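Local coordinates for protein transmembrane oligosaccharyl transferase (Archaeoglobus fulgidus, PDB 3WAJ) that belongs to the STT3/AglB family of oligosaccharyl transferases, joining a GT-C-type membrane helix bundle to core and peripheral domains and holding a zinc ion, at residues Phe231-Ala236 and Tyr295-Trp300; Gly175-Ala180 and Lys244-Val249; Val793-Thr798 and Val822-Ser827; Tyr840-Gly845 and Lys849-Tyr854. One frame throughout, in Å; residues are numbered along the deposited sequence.

Contact 1 of 4, residues Phe231-Ala236 and Tyr295-Trp300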
loop_
_atom_site.group_PDB
_atom_site.type_symbol
_atom_site.label_atom_id
_atom_site.label_comp_id
_atom_site.label_asym_id
_atom_site.label_seq_id
_atom_site.Cartn_x
_atom_site.Cartn_y
_atom_site.Cartn_z
ATOM N N PHE A 231 -28.334 -5.183 22.956
ATOM C CA PHE A 231 -29.601 -5.573 22.336
ATOM C C PHE A 231 -30.277 -6.796 22.969
ATOM O O PHE A 231 -31.499 -6.829 23.072
ATOM C CB PHE A 231 -29.449 -5.714 20.808
ATOM C CG PHE A 231 -29.343 -4.387 20.090
ATOM C CD1 PHE A 231 -30.403 -3.481 20.113
ATOM C CD2 PHE A 231 -28.185 -4.035 19.406
ATOM C CE1 PHE A 231 -30.300 -2.246 19.460
ATOM C CE2 PHE A 231 -28.081 -2.801 18.752
ATOM C CZ PHE A 231 -29.136 -1.913 18.777
ATOM N N ALA A 232 -29.496 -7.785 23.402
ATOM C CA ALA A 232 -30.055 -8.920 24.154
ATOM C C ALA A 232 -30.726 -8.472 25.460
ATOM O O ALA A 232 -31.590 -9.165 25.999
ATOM C CB ALA A 232 -28.996 -9.971 24.433
ATOM N N PHE A 233 -30.315 -7.315 25.963
ATOM C CA PHE A 233 -30.911 -6.766 27.171
ATOM C C PHE A 233 -32.122 -5.878 26.860
ATOM O O PHE A 233 -33.219 -6.167 27.335
ATOM C CB PHE A 233 -29.854 -6.048 28.039
ATOM C CG PHE A 233 -29.029 -6.989 28.905
ATOM C CD1 PHE A 233 -29.135 -6.955 30.290
ATOM C CD2 PHE A 233 -28.151 -7.910 28.332
ATOM C CE1 PHE A 233 -28.381 -7.819 31.099
ATOM C CE2 PHE A 233 -27.388 -8.787 29.133
ATOM C CZ PHE A 233 -27.501 -8.740 30.511
ATOM N N VAL A 234 -31.957 -4.827 26.049
ATOM C CA VAL A 234 -33.102 -3.935 25.785
ATOM C C VAL A 234 -34.216 -4.596 24.963
ATOM O O VAL A 234 -35.271 -4.001 24.759
ATOM C CB VAL A 234 -32.701 -2.581 25.159
ATOM C CG1 VAL A 234 -31.519 -1.981 25.903
ATOM C CG2 VAL A 234 -32.379 -2.757 23.692
ATOM N N LEU A 235 -33.977 -5.824 24.507
ATOM C CA LEU A 235 -35.002 -6.604 23.820
ATOM C C LEU A 235 -35.304 -7.919 24.544
ATOM O O LEU A 235 -35.807 -8.864 23.935
ATOM C CB LEU A 235 -34.596 -6.873 22.366
ATOM C CG LEU A 235 -34.255 -5.619 21.562
ATOM C CD1 LEU A 235 -33.689 -5.957 20.188
ATOM C CD2 LEU A 235 -35.471 -4.733 21.428
ATOM N N ALA A 236 -35.013 -7.975 25.844
ATOM C CA ALA A 236 -35.266 -9.184 26.643
ATOM C C ALA A 236 -36.729 -9.643 26.582
ATOM O O ALA A 236 -37.046 -10.795 26.899
ATOM C CB ALA A 236 -34.827 -8.982 28.078
ATOM N N TYR A 295 -23.860 -8.275 33.856
ATOM C CA TYR A 295 -24.101 -9.425 34.707
ATOM C C TYR A 295 -24.888 -9.006 35.939
ATOM O O TYR A 295 -25.928 -9.597 36.260
ATOM C CB TYR A 295 -22.764 -10.042 35.144
ATOM C CG TYR A 295 -22.905 -11.208 36.105
ATOM C CD1 TYR A 295 -23.588 -12.362 35.733
ATOM C CD2 TYR A 295 -22.332 -11.166 37.370
ATOM C CE1 TYR A 295 -23.707 -13.432 36.600
ATOM C CE2 TYR A 295 -22.443 -12.239 38.244
ATOM C CZ TYR A 295 -23.136 -13.364 37.851
ATOM O OH TYR A 295 -23.255 -14.426 38.719
ATOM N N GLN A 296 -24.373 -7.984 36.614
ATOM C CA GLN A 296 -25.027 -7.402 37.773
ATOM C C GLN A 296 -26.439 -6.868 37.466
ATOM O O GLN A 296 -27.361 -7.023 38.273
ATOM C CB GLN A 296 -24.156 -6.285 38.348
ATOM C CG GLN A 296 -24.722 -5.691 39.612
ATOM C CD GLN A 296 -25.000 -6.739 40.678
ATOM O OE1 GLN A 296 -24.110 -7.489 41.082
ATOM N NE2 GLN A 296 -26.241 -6.799 41.131
ATOM N N ILE A 297 -26.612 -6.242 36.307
ATOM C CA ILE A 297 -27.929 -5.754 35.926
ATOM C C ILE A 297 -28.913 -6.927 35.878
ATOM O O ILE A 297 -30.028 -6.850 36.440
ATOM C CB ILE A 297 -27.896 -4.955 34.603
ATOM C CG1 ILE A 297 -27.236 -3.594 34.836
ATOM C CG2 ILE A 297 -29.288 -4.752 34.064
ATOM C CD1 ILE A 297 -26.963 -2.806 33.568
ATOM N N GLU A 298 -28.487 -8.028 35.258
ATOM C CA GLU A 298 -29.323 -9.228 35.208
ATOM C C GLU A 298 -29.643 -9.777 36.623
ATOM O O GLU A 298 -30.781 -10.191 36.900
ATOM C CB GLU A 298 -28.703 -10.295 34.304
ATOM C CG GLU A 298 -29.652 -11.460 33.956
ATOM C CD GLU A 298 -30.960 -11.024 33.289
ATOM O OE1 GLU A 298 -30.944 -10.037 32.523
ATOM O OE2 GLU A 298 -32.010 -11.687 33.522
ATOM N N LYS A 299 -28.662 -9.733 37.524
ATOM C CA LYS A 299 -28.881 -10.221 38.889
ATOM C C LYS A 299 -29.978 -9.438 39.601
ATOM O O LYS A 299 -30.829 -10.033 40.261
ATOM C CB LYS A 299 -27.579 -10.225 39.700
ATOM C CG LYS A 299 -26.605 -11.359 39.311
ATOM C CD LYS A 299 -25.237 -11.228 40.002
ATOM C CE LYS A 299 -25.367 -11.314 41.520
ATOM N NZ LYS A 299 -24.067 -11.082 42.222
ATOM N N TRP A 300 -29.962 -8.112 39.446
ATOM C CA TRP A 300 -30.988 -7.236 40.019
ATOM C C TRP A 300 -32.352 -7.531 39.428
ATOM O O TRP A 300 -33.375 -7.496 40.119
ATOM C CB TRP A 300 -30.639 -5.766 39.772
ATOM C CG TRP A 300 -29.565 -5.291 40.687
ATOM C CD1 TRP A 300 -29.283 -5.774 41.938
ATOM C CD2 TRP A 300 -28.610 -4.256 40.429
ATOM N NE1 TRP A 300 -28.217 -5.093 42.474
ATOM C CE2 TRP A 300 -27.784 -4.156 41.570
ATOM C CE3 TRP A 300 -28.368 -3.409 39.342
ATOM C CZ2 TRP A 300 -26.733 -3.240 41.654
ATOM C CZ3 TRP A 300 -27.326 -2.497 39.428
ATOM C CH2 TRP A 300 -26.519 -2.424 40.573
#
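Phe233, in the last turn of helix 221-234, turns its ring toward Glu298 and Ile297 of helix 278-303, and these three buried side chains carry the contact. The backbones stay apart, with 8.6 Å between the CA atoms of Phe233 and Glu298, so the ring bridges the gap. Its apolar contact with Ile297 is slight: the CE1 corner of Phe233 comes within 4.4 Å of the branch methyl CG2 of Ile297. The ring is brought there by a first torsion that sets CG beside the backbone N and opposite the carbonyl carbon (chi1 -81°).

The meeting with Glu298 is one of ring against acid. Phe233 CE1 lies 3.7 Å from Glu298 OE1 and 4.1 Å from the CB of the same glutamate, with the ring and carboxylate planes 73° apart. The glutamate chain bends at its second torsion (chi2 57°), which folds the carboxylate back toward the ring. Its charge is answered elsewhere: Glu298 OE2 forms a salt bridge with Arg243 NH1, and OE1 is also hydrogen-bonded. Asp302 OD1 stands close to Glu298 OE2, a nearby like charge that the arginine would probably offset.

Backbone bonding is local. The amide of Ala236 bonds to Phe233 O at 3.0 Å as the chain leaves the helix, Leu235 being the first residue without helical angles. Phe294, one turn before Glu298 on helix 278-303, meets the Phe233 ring edge-to-face, Arg243 of helix 243-261 also touches that ring, and Met316 of helix 315-332 packs on Phe233, Ile297 and Glu298.

Contact 2 of 4, residues Gly175-Ala180 and Lys244-Val249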
loop_
_atom_site.group_PDB
_atom_site.type_symbol
_atom_site.label_atom_id
_atom_site.label_comp_id
_atom_site.label_asym_id
_atom_site.label_seq_id
_atom_site.Cartn_x
_atom_site.Cartn_y
_atom_site.Cartn_z
ATOM N N GLY A 175 -17.491 -16.546 15.796
ATOM C CA GLY A 175 -17.865 -17.946 15.878
ATOM C C GLY A 175 -17.504 -18.586 17.203
ATOM O O GLY A 175 -18.277 -19.366 17.754
ATOM N N THR A 176 -16.325 -18.260 17.716
ATOM C CA THR A 176 -15.887 -18.810 18.995
ATOM C C THR A 176 -16.624 -18.159 20.157
ATOM O O THR A 176 -16.868 -18.793 21.187
ATOM C CB THR A 176 -14.366 -18.658 19.205
ATOM O OG1 THR A 176 -14.001 -17.271 19.113
ATOM C CG2 THR A 176 -13.581 -19.492 18.185
ATOM N N PHE A 177 -16.953 -16.880 20.012
ATOM C CA PHE A 177 -17.762 -16.225 21.032
ATOM C C PHE A 177 -19.176 -16.817 21.080
ATOM O O PHE A 177 -19.709 -17.069 22.162
ATOM C CB PHE A 177 -17.848 -14.719 20.824
ATOM C CG PHE A 177 -18.692 -14.023 21.853
ATOM C CD1 PHE A 177 -18.169 -13.721 23.101
ATOM C CD2 PHE A 177 -20.023 -13.691 21.582
ATOM C CE1 PHE A 177 -18.950 -13.106 24.066
ATOM C CE2 PHE A 177 -20.815 -13.067 22.541
ATOM C CZ PHE A 177 -20.281 -12.775 23.786
ATOM N N LEU A 178 -19.784 -17.024 19.915
ATOM C CA LEU A 178 -21.132 -17.565 19.880
ATOM C C LEU A 178 -21.108 -18.995 20.397
ATOM O O LEU A 178 -21.986 -19.401 21.155
ATOM C CB LEU A 178 -21.745 -17.452 18.483
ATOM C CG LEU A 178 -22.090 -15.999 18.138
ATOM C CD1 LEU A 178 -22.728 -15.866 16.765
ATOM C CD2 LEU A 178 -22.996 -15.394 19.202
ATOM N N LEU A 179 -20.072 -19.737 20.028
ATOM C CA LEU A 179 -19.860 -21.081 20.554
ATOM C C LEU A 179 -19.778 -21.076 22.085
ATOM O O LEU A 179 -20.263 -21.994 22.743
ATOM C CB LEU A 179 -18.593 -21.683 19.943
ATOM C CG LEU A 179 -18.317 -23.187 20.061
ATOM C CD1 LEU A 179 -17.693 -23.556 21.387
ATOM C CD2 LEU A 179 -19.587 -23.988 19.854
ATOM N N ALA A 180 -19.178 -20.041 22.661
ATOM C CA ALA A 180 -19.099 -19.955 24.121
ATOM C C ALA A 180 -20.426 -19.534 24.792
ATOM O O ALA A 180 -20.549 -19.612 26.016
ATOM C CB ALA A 180 -17.936 -19.049 24.558
ATOM N N LYS A 244 -27.244 -13.846 32.062
ATOM C CA LYS A 244 -26.197 -13.926 33.086
ATOM C C LYS A 244 -24.942 -14.640 32.572
ATOM O O LYS A 244 -23.818 -14.175 32.793
ATOM C CB LYS A 244 -26.697 -14.551 34.392
ATOM C CG LYS A 244 -27.330 -13.532 35.333
ATOM C CD LYS A 244 -27.364 -14.003 36.781
ATOM C CE LYS A 244 -28.145 -15.300 36.939
ATOM N NZ LYS A 244 -27.901 -15.895 38.290
ATOM N N ASN A 245 -25.136 -15.759 31.881
ATOM C CA ASN A 245 -24.014 -16.462 31.278
ATOM C C ASN A 245 -23.450 -15.747 30.038
ATOM O O ASN A 245 -22.234 -15.752 29.823
ATOM C CB ASN A 245 -24.355 -17.944 30.998
ATOM C CG ASN A 245 -24.228 -18.823 32.243
ATOM O OD1 ASN A 245 -23.218 -18.781 32.956
ATOM N ND2 ASN A 245 -25.261 -19.620 32.512
ATOM N N LEU A 246 -24.320 -15.127 29.239
ATOM C CA LEU A 246 -23.882 -14.323 28.093
ATOM C C LEU A 246 -22.889 -13.273 28.576
ATOM O O LEU A 246 -21.864 -13.026 27.942
ATOM C CB LEU A 246 -25.068 -13.630 27.416
ATOM C CG LEU A 246 -24.707 -12.484 26.468
ATOM C CD1 LEU A 246 -23.978 -13.026 25.251
ATOM C CD2 LEU A 246 -25.921 -11.687 26.041
ATOM N N SER A 247 -23.205 -12.682 29.723
ATOM C CA SER A 247 -22.369 -11.669 30.341
ATOM C C SER A 247 -21.088 -12.247 30.940
ATOM O O SER A 247 -20.005 -11.684 30.747
ATOM C CB SER A 247 -23.155 -10.931 31.423
ATOM O OG SER A 247 -24.408 -10.522 30.922
ATOM N N LEU A 248 -21.214 -13.353 31.674
ATOM C CA LEU A 248 -20.062 -13.973 32.337
ATOM C C LEU A 248 -19.003 -14.415 31.312
ATOM O O LEU A 248 -17.800 -14.178 31.492
ATOM C CB LEU A 248 -20.493 -15.135 33.250
ATOM C CG LEU A 248 -21.007 -14.769 34.652
ATOM C CD1 LEU A 248 -21.584 -15.987 35.399
ATOM C CD2 LEU A 248 -19.906 -14.098 35.481
ATOM N N VAL A 249 -19.467 -15.034 30.231
ATOM C CA VAL A 249 -18.608 -15.406 29.119
ATOM C C VAL A 249 -17.838 -14.201 28.574
ATOM O O VAL A 249 -16.625 -14.276 28.322
ATOM C CB VAL A 249 -19.439 -16.036 27.997
ATOM C CG1 VAL A 249 -18.649 -16.081 26.686
ATOM C CG2 VAL A 249 -19.875 -17.418 28.404
#
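Leu246 and Val249 of helix 243-261 meet Phe177 and Ala180 of helix 163-181. Ahead of them, Asn245 ND2 is hydrogen-bonded to Asp242 OD2 and to Gly186 O, which ties the start of this helix to the loop following helix 163-181. Leu246 then offers its CD1 methyl to the far end of the aromatic ring, 4.0 Å from Phe177 CZ and 4.2 Å from CE2. The leucine lies across the phenylalanine, roughly perpendicular to it. Both leave their helices with CG opposite the backbone N (chi1 179° in Phe177), and the phenylalanine spans much of the gap.

The two helices run in largely opposed directions, 136° apart with a closest axis approach of 10.4 Å, and pack as neighbours in the helical bundle of the STT3 N-terminal region. Helix 221-234 lies against the same pair, with Ile225 touching Phe177 and Ala232 touching Leu246. Ser247 faces away from helix 163-181, and its OG is hydrogen-bonded to Arg243 O one turn earlier. Leu248 packs instead on Tyr295 of helix 278-303 and on Trp184.

Val249 points toward the partner helix where the backbones come nearest, its CA being 6.8 Å from that of Ala180. Its CG1 is set opposite the backbone N and its CG2 opposite the carbonyl carbon (chi1 164°), which gives the methyls different partners. CG1 sits 3.7 Å from Ala180 CB and 4.0 Å from Phe177 CE1, touching both the small residue and the ring. CG2 presses on the backbone instead, 3.3 Å from the carbonyl oxygen of Ala180.

Contact 3 of 4, residues Val793-Thr798 and Val822-Ser827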
loop_
_atom_site.group_PDB
_atom_site.type_symbol
_atom_site.label_atom_id
_atom_site.label_comp_id
_atom_site.label_asym_id
_atom_site.label_seq_id
_atom_site.Cartn_x
_atom_site.Cartn_y
_atom_site.Cartn_z
ATOM N N VAL A 793 28.254 31.382 -20.909
ATOM C CA VAL A 793 29.161 30.268 -21.167
ATOM C C VAL A 793 28.382 28.952 -21.091
ATOM O O VAL A 793 27.636 28.723 -20.133
ATOM C CB VAL A 793 30.303 30.251 -20.129
ATOM C CG1 VAL A 793 31.268 29.100 -20.395
ATOM C CG2 VAL A 793 31.038 31.592 -20.123
ATOM N N SER A 794 28.537 28.087 -22.092
ATOM C CA SER A 794 27.810 26.814 -22.086
ATOM C C SER A 794 28.753 25.625 -21.957
ATOM O O SER A 794 29.856 25.637 -22.502
ATOM C CB SER A 794 26.954 26.654 -23.343
ATOM O OG SER A 794 27.726 26.180 -24.435
ATOM N N VAL A 795 28.312 24.598 -21.233
ATOM C CA VAL A 795 29.070 23.353 -21.128
ATOM C C VAL A 795 28.277 22.188 -21.733
ATOM O O VAL A 795 27.047 22.131 -21.632
ATOM C CB VAL A 795 29.472 23.019 -19.674
ATOM C CG1 VAL A 795 30.618 22.024 -19.666
ATOM C CG2 VAL A 795 29.892 24.272 -18.932
ATOM N N ASN A 796 28.999 21.255 -22.346
ATOM C CA ASN A 796 28.404 20.164 -23.107
ATOM C C ASN A 796 29.248 18.895 -22.963
ATOM O O ASN A 796 30.478 18.960 -22.948
ATOM C CB ASN A 796 28.296 20.579 -24.581
ATOM C CG ASN A 796 27.798 19.461 -25.474
ATOM O OD1 ASN A 796 28.374 19.196 -26.526
ATOM N ND2 ASN A 796 26.712 18.810 -25.068
ATOM N N ALA A 797 28.586 17.750 -22.831
ATOM C CA ALA A 797 29.262 16.455 -22.719
ATOM C C ALA A 797 28.307 15.337 -23.122
ATOM O O ALA A 797 27.093 15.443 -22.941
ATOM C CB ALA A 797 29.783 16.236 -21.306
ATOM N N THR A 798 28.844 14.258 -23.672
ATOM C CA THR A 798 27.987 13.134 -24.039
ATOM C C THR A 798 28.061 12.066 -22.945
ATOM O O THR A 798 29.151 11.729 -22.464
ATOM C CB THR A 798 28.367 12.573 -25.421
ATOM O OG1 THR A 798 28.344 13.643 -26.368
ATOM C CG2 THR A 798 27.395 11.497 -25.877
ATOM N N VAL A 822 30.735 27.668 -13.177
ATOM C CA VAL A 822 29.857 26.537 -13.460
ATOM C C VAL A 822 30.197 25.289 -12.624
ATOM O O VAL A 822 31.372 24.973 -12.395
ATOM C CB VAL A 822 29.783 26.229 -14.976
ATOM C CG1 VAL A 822 31.081 25.645 -15.475
ATOM C CG2 VAL A 822 28.624 25.289 -15.271
ATOM N N VAL A 823 29.156 24.604 -12.156
ATOM C CA VAL A 823 29.308 23.414 -11.321
ATOM C C VAL A 823 28.950 22.164 -12.139
ATOM O O VAL A 823 27.822 22.036 -12.623
ATOM C CB VAL A 823 28.429 23.527 -10.051
ATOM C CG1 VAL A 823 28.793 22.462 -9.012
ATOM C CG2 VAL A 823 28.579 24.906 -9.443
ATOM N N LEU A 824 29.918 21.259 -12.299
ATOM C CA LEU A 824 29.754 20.050 -13.112
ATOM C C LEU A 824 29.712 18.803 -12.217
ATOM O O LEU A 824 30.539 18.655 -11.316
ATOM C CB LEU A 824 30.897 19.939 -14.126
ATOM C CG LEU A 824 31.207 21.199 -14.944
ATOM C CD1 LEU A 824 32.375 20.991 -15.909
ATOM C CD2 LEU A 824 29.980 21.653 -15.708
ATOM N N PRO A 825 28.741 17.902 -12.454
ATOM C CA PRO A 825 28.595 16.723 -11.591
ATOM C C PRO A 825 29.187 15.428 -12.160
ATOM O O PRO A 825 29.258 14.442 -11.429
ATOM C CB PRO A 825 27.074 16.576 -11.486
ATOM C CG PRO A 825 26.588 17.034 -12.836
ATOM C CD PRO A 825 27.584 18.064 -13.353
ATOM N N TYR A 826 29.580 15.403 -13.431
ATOM C CA TYR A 826 30.129 14.164 -13.986
ATOM C C TYR A 826 31.657 14.158 -13.942
ATOM O O TYR A 826 32.299 15.161 -14.255
ATOM C CB TYR A 826 29.632 13.921 -15.415
ATOM C CG TYR A 826 28.187 13.470 -15.504
ATOM C CD1 TYR A 826 27.822 12.164 -15.176
ATOM C CD2 TYR A 826 27.190 14.342 -15.935
ATOM C CE1 TYR A 826 26.500 11.743 -15.264
ATOM C CE2 TYR A 826 25.871 13.923 -16.032
ATOM C CZ TYR A 826 25.538 12.631 -15.697
ATOM O OH TYR A 826 24.233 12.239 -15.793
ATOM N N SER A 827 32.234 13.029 -13.541
ATOM C CA SER A 827 33.693 12.872 -13.558
ATOM C C SER A 827 34.080 11.783 -14.541
ATOM O O SER A 827 33.234 11.002 -14.993
ATOM C CB SER A 827 34.242 12.530 -12.175
ATOM O OG SER A 827 33.850 11.228 -11.775
#
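Asn796 ND2, on the residue next to the Val795 that meets Val822 and Leu824, is gripped by Glu808 OE1 and, weakly, by Tyr809 O. At the other strand's end, the carbonyl oxygen of Tyr826 is hydrogen-bonded to the hydroxyl of Tyr840. The ring of Tyr840 packs against Val795 and Leu824, so this bond borders the contact, which is itself aliphatic.

Val795 is the centre of it. Its CG2 stands 3.9 Å from Val822 CG1 and 4.0 Å from Val822 CG2, the two valines meeting tip to tip. That methyl also lies near Leu824 CD2, but Val795 CG1 makes the closer approach to Leu824 CD2, at 4.0 Å. Val822 carries CG1 in the niche between its own backbone N and carbonyl carbon (chi1 71°), so that both of its methyls lie against Val795 CG2. Leu824 comes in at a slant, reaching with a single methyl. The CA atoms of Val795 and Val822 are 8.3 Å apart, a spacing of facing layers and not of hydrogen-bonded neighbours.

Accordingly, the strands belong to different sheets, packed face to face as in a beta sandwich within the peripheral domain. Strand 792-800 runs between strands 806-814 and 835-844 of a four-stranded antiparallel sheet, with Val795 bonded through its backbone to Gln811. Strand 819-824 is an outer strand of the three-stranded sheet, next to strand 780-785.

Contact 4 of 4, residues Tyr840-Gly845 and Lys849-Tyr854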
loop_
_atom_site.group_PDB
_atom_site.type_symbol
_atom_site.label_atom_id
_atom_site.label_comp_id
_atom_site.label_asym_id
_atom_site.label_seq_id
_atom_site.Cartn_x
_atom_site.Cartn_y
_atom_site.Cartn_z
ATOM N N TYR A 840 34.196 17.598 -21.116
ATOM C CA TYR A 840 33.288 18.730 -21.226
ATOM C C TYR A 840 33.794 19.700 -22.301
ATOM O O TYR A 840 34.982 20.040 -22.334
ATOM C CB TYR A 840 33.180 19.471 -19.893
ATOM C CG TYR A 840 32.503 18.732 -18.756
ATOM C CD1 TYR A 840 31.122 18.683 -18.656
ATOM C CD2 TYR A 840 33.253 18.131 -17.755
ATOM C CE1 TYR A 840 30.510 18.036 -17.604
ATOM C CE2 TYR A 840 32.648 17.477 -16.701
ATOM C CZ TYR A 840 31.280 17.433 -16.632
ATOM O OH TYR A 840 30.678 16.785 -15.579
ATOM N N HIS A 841 32.902 20.144 -23.180
ATOM C CA HIS A 841 33.256 21.180 -24.147
ATOM C C HIS A 841 32.664 22.511 -23.678
ATOM O O HIS A 841 31.465 22.755 -23.848
ATOM C CB HIS A 841 32.743 20.835 -25.553
ATOM C CG HIS A 841 32.948 19.402 -25.940
ATOM N ND1 HIS A 841 34.183 18.889 -26.275
ATOM C CD2 HIS A 841 32.071 18.373 -26.045
ATOM C CE1 HIS A 841 34.059 17.604 -26.564
ATOM N NE2 HIS A 841 32.788 17.265 -26.432
ATOM N N ILE A 842 33.490 23.356 -23.062
ATOM C CA ILE A 842 33.043 24.694 -22.683
ATOM C C ILE A 842 33.155 25.582 -23.898
ATOM O O ILE A 842 34.067 25.423 -24.721
ATOM C CB ILE A 842 33.924 25.350 -21.621
ATOM C CG1 ILE A 842 35.010 24.405 -21.154
ATOM C CG2 ILE A 842 33.108 25.870 -20.444
ATOM C CD1 ILE A 842 36.120 25.149 -20.518
ATOM N N LYS A 843 32.246 26.540 -23.992
ATOM C CA LYS A 843 32.248 27.464 -25.101
ATOM C C LYS A 843 31.866 28.827 -24.559
ATOM O O LYS A 843 30.803 28.994 -23.951
ATOM C CB LYS A 843 31.267 26.997 -26.177
ATOM C CG LYS A 843 31.196 27.868 -27.420
ATOM C CD LYS A 843 30.035 27.425 -28.306
ATOM C CE LYS A 843 29.904 28.276 -29.564
ATOM N NZ LYS A 843 30.981 27.982 -30.557
ATOM N N ALA A 844 32.769 29.785 -24.747
ATOM C CA ALA A 844 32.509 31.182 -24.440
ATOM C C ALA A 844 32.716 31.961 -25.732
ATOM O O ALA A 844 33.851 32.197 -26.142
ATOM C CB ALA A 844 33.452 31.680 -23.355
ATOM N N GLY A 845 31.613 32.339 -26.373
ATOM C CA GLY A 845 31.661 33.013 -27.656
ATOM C C GLY A 845 32.426 32.237 -28.713
ATOM O O GLY A 845 31.886 31.334 -29.357
ATOM N N LYS A 849 37.042 25.130 -25.157
ATOM C CA LYS A 849 38.024 24.314 -24.461
ATOM C C LYS A 849 37.521 22.892 -24.246
ATOM O O LYS A 849 36.498 22.483 -24.795
ATOM C CB LYS A 849 38.410 24.950 -23.127
ATOM C CG LYS A 849 39.085 26.312 -23.233
ATOM C CD LYS A 849 40.535 26.184 -23.673
ATOM C CE LYS A 849 41.224 27.547 -23.730
ATOM N NZ LYS A 849 41.229 28.259 -22.413
ATOM N N GLU A 850 38.245 22.151 -23.419
ATOM C CA GLU A 850 38.081 20.714 -23.335
ATOM C C GLU A 850 38.586 20.263 -21.964
ATOM O O GLU A 850 39.775 19.979 -21.799
ATOM C CB GLU A 850 38.911 20.068 -24.450
ATOM C CG GLU A 850 38.420 18.732 -24.960
ATOM C CD GLU A 850 37.596 18.858 -26.227
ATOM O OE1 GLU A 850 37.179 19.992 -26.553
ATOM O OE2 GLU A 850 37.366 17.823 -26.896
ATOM N N ILE A 851 37.684 20.213 -20.982
ATOM C CA ILE A 851 38.034 19.847 -19.607
ATOM C C ILE A 851 37.751 18.381 -19.324
ATOM O O ILE A 851 36.721 17.836 -19.749
ATOM C CB ILE A 851 37.171 20.596 -18.567
ATOM C CG1 ILE A 851 36.615 21.903 -19.119
ATOM C CG2 ILE A 851 37.923 20.803 -17.250
ATOM C CD1 ILE A 851 35.653 22.573 -18.157
ATOM N N THR A 852 38.638 17.752 -18.565
ATOM C CA THR A 852 38.300 16.482 -17.943
ATOM C C THR A 852 38.293 16.708 -16.429
ATOM O O THR A 852 39.153 17.420 -15.895
ATOM C CB THR A 852 39.245 15.338 -18.371
ATOM O OG1 THR A 852 40.130 15.000 -17.296
ATOM C CG2 THR A 852 40.038 15.742 -19.612
ATOM N N ILE A 853 37.295 16.134 -15.757
ATOM C CA ILE A 853 37.105 16.324 -14.320
ATOM C C ILE A 853 37.341 14.999 -13.605
ATOM O O ILE A 853 36.979 13.940 -14.125
ATOM C CB ILE A 853 35.667 16.806 -14.012
ATOM C CG1 ILE A 853 35.381 18.137 -14.713
ATOM C CG2 ILE A 853 35.440 16.955 -12.513
ATOM C CD1 ILE A 853 36.186 19.293 -14.150
ATOM N N TYR A 854 37.931 15.049 -12.413
ATOM C CA TYR A 854 38.150 13.830 -11.637
ATOM C C TYR A 854 37.194 13.709 -10.442
ATOM O O TYR A 854 36.680 14.716 -9.920
ATOM C CB TYR A 854 39.640 13.676 -11.255
ATOM C CG TYR A 854 40.501 13.610 -12.492
ATOM C CD1 TYR A 854 40.662 12.411 -13.183
ATOM C CD2 TYR A 854 41.103 14.751 -13.010
ATOM C CE1 TYR A 854 41.428 12.344 -14.342
ATOM C CE2 TYR A 854 41.871 14.695 -14.172
ATOM C CZ TYR A 854 42.029 13.487 -14.833
ATOM O OH TYR A 854 42.786 13.415 -15.982
#
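Tyr840 and Ile851 grip each other through two backbone hydrogen bonds, Tyr840 N to Ile851 O at 2.9 Å and Ile851 N to Tyr840 O at 3.0 Å, the mark of an antiparallel hydrogen-bonded pair. Strand 835-844 and the returning chain form a beta hairpin that turns just after Ala844; beyond strand 847-848 the return arm is irregular, and this pair is its single bridge. Nearer the turn, Lys849 N gives a third bond to Ile842 O, 3.0 Å long and fairly straight at 162°.

On the more exposed flank, His841 and Glu850 run alongside each other, both extending in one direction. His841 ND1 donates a weak bond of 3.2 Å to Glu850 OE1, at the edge of the ring; a bend at the second torsion of Glu850 (chi2 97°) accompanies this approach. The carboxylate would probably favour a positively charged imidazole.

The buried flank is aliphatic and aromatic. Ile842 lies across Ile851, their CD1 atoms 3.5 Å apart, and the same Ile842 CD1 rests 3.5 Å from Lys849 CB. Val782 of strand 780-785 backs Ile851. Farther from the turn, Ile853 crosses the Tyr840 ring, its CG1 lying 3.4 Å from Tyr840 CE2.

How the contacts relate
Contacts 1 and 2 interlock in the membrane helix bundle, their centres 14 Å apart and their segments alternating along the chain. Helix 243-261 of contact 2 touches both partners of contact 1, with Lys244 CG 3.4 Å from Glu298 CG and Phe233 CZ 3.6 Å from Ser247 OG. Contacts 3 and 4 follow far later in sequence, in the peripheral domain, with centres only 7 Å apart. Both reach one sheet, through the neighbouring strands 792-800 and 835-844, joined by Asn796 O and His841 N at 2.7 Å. Centres of the two groups are 75 to 89 Å apart, on opposite sides of the chain's centre, showing how elongated the protein is.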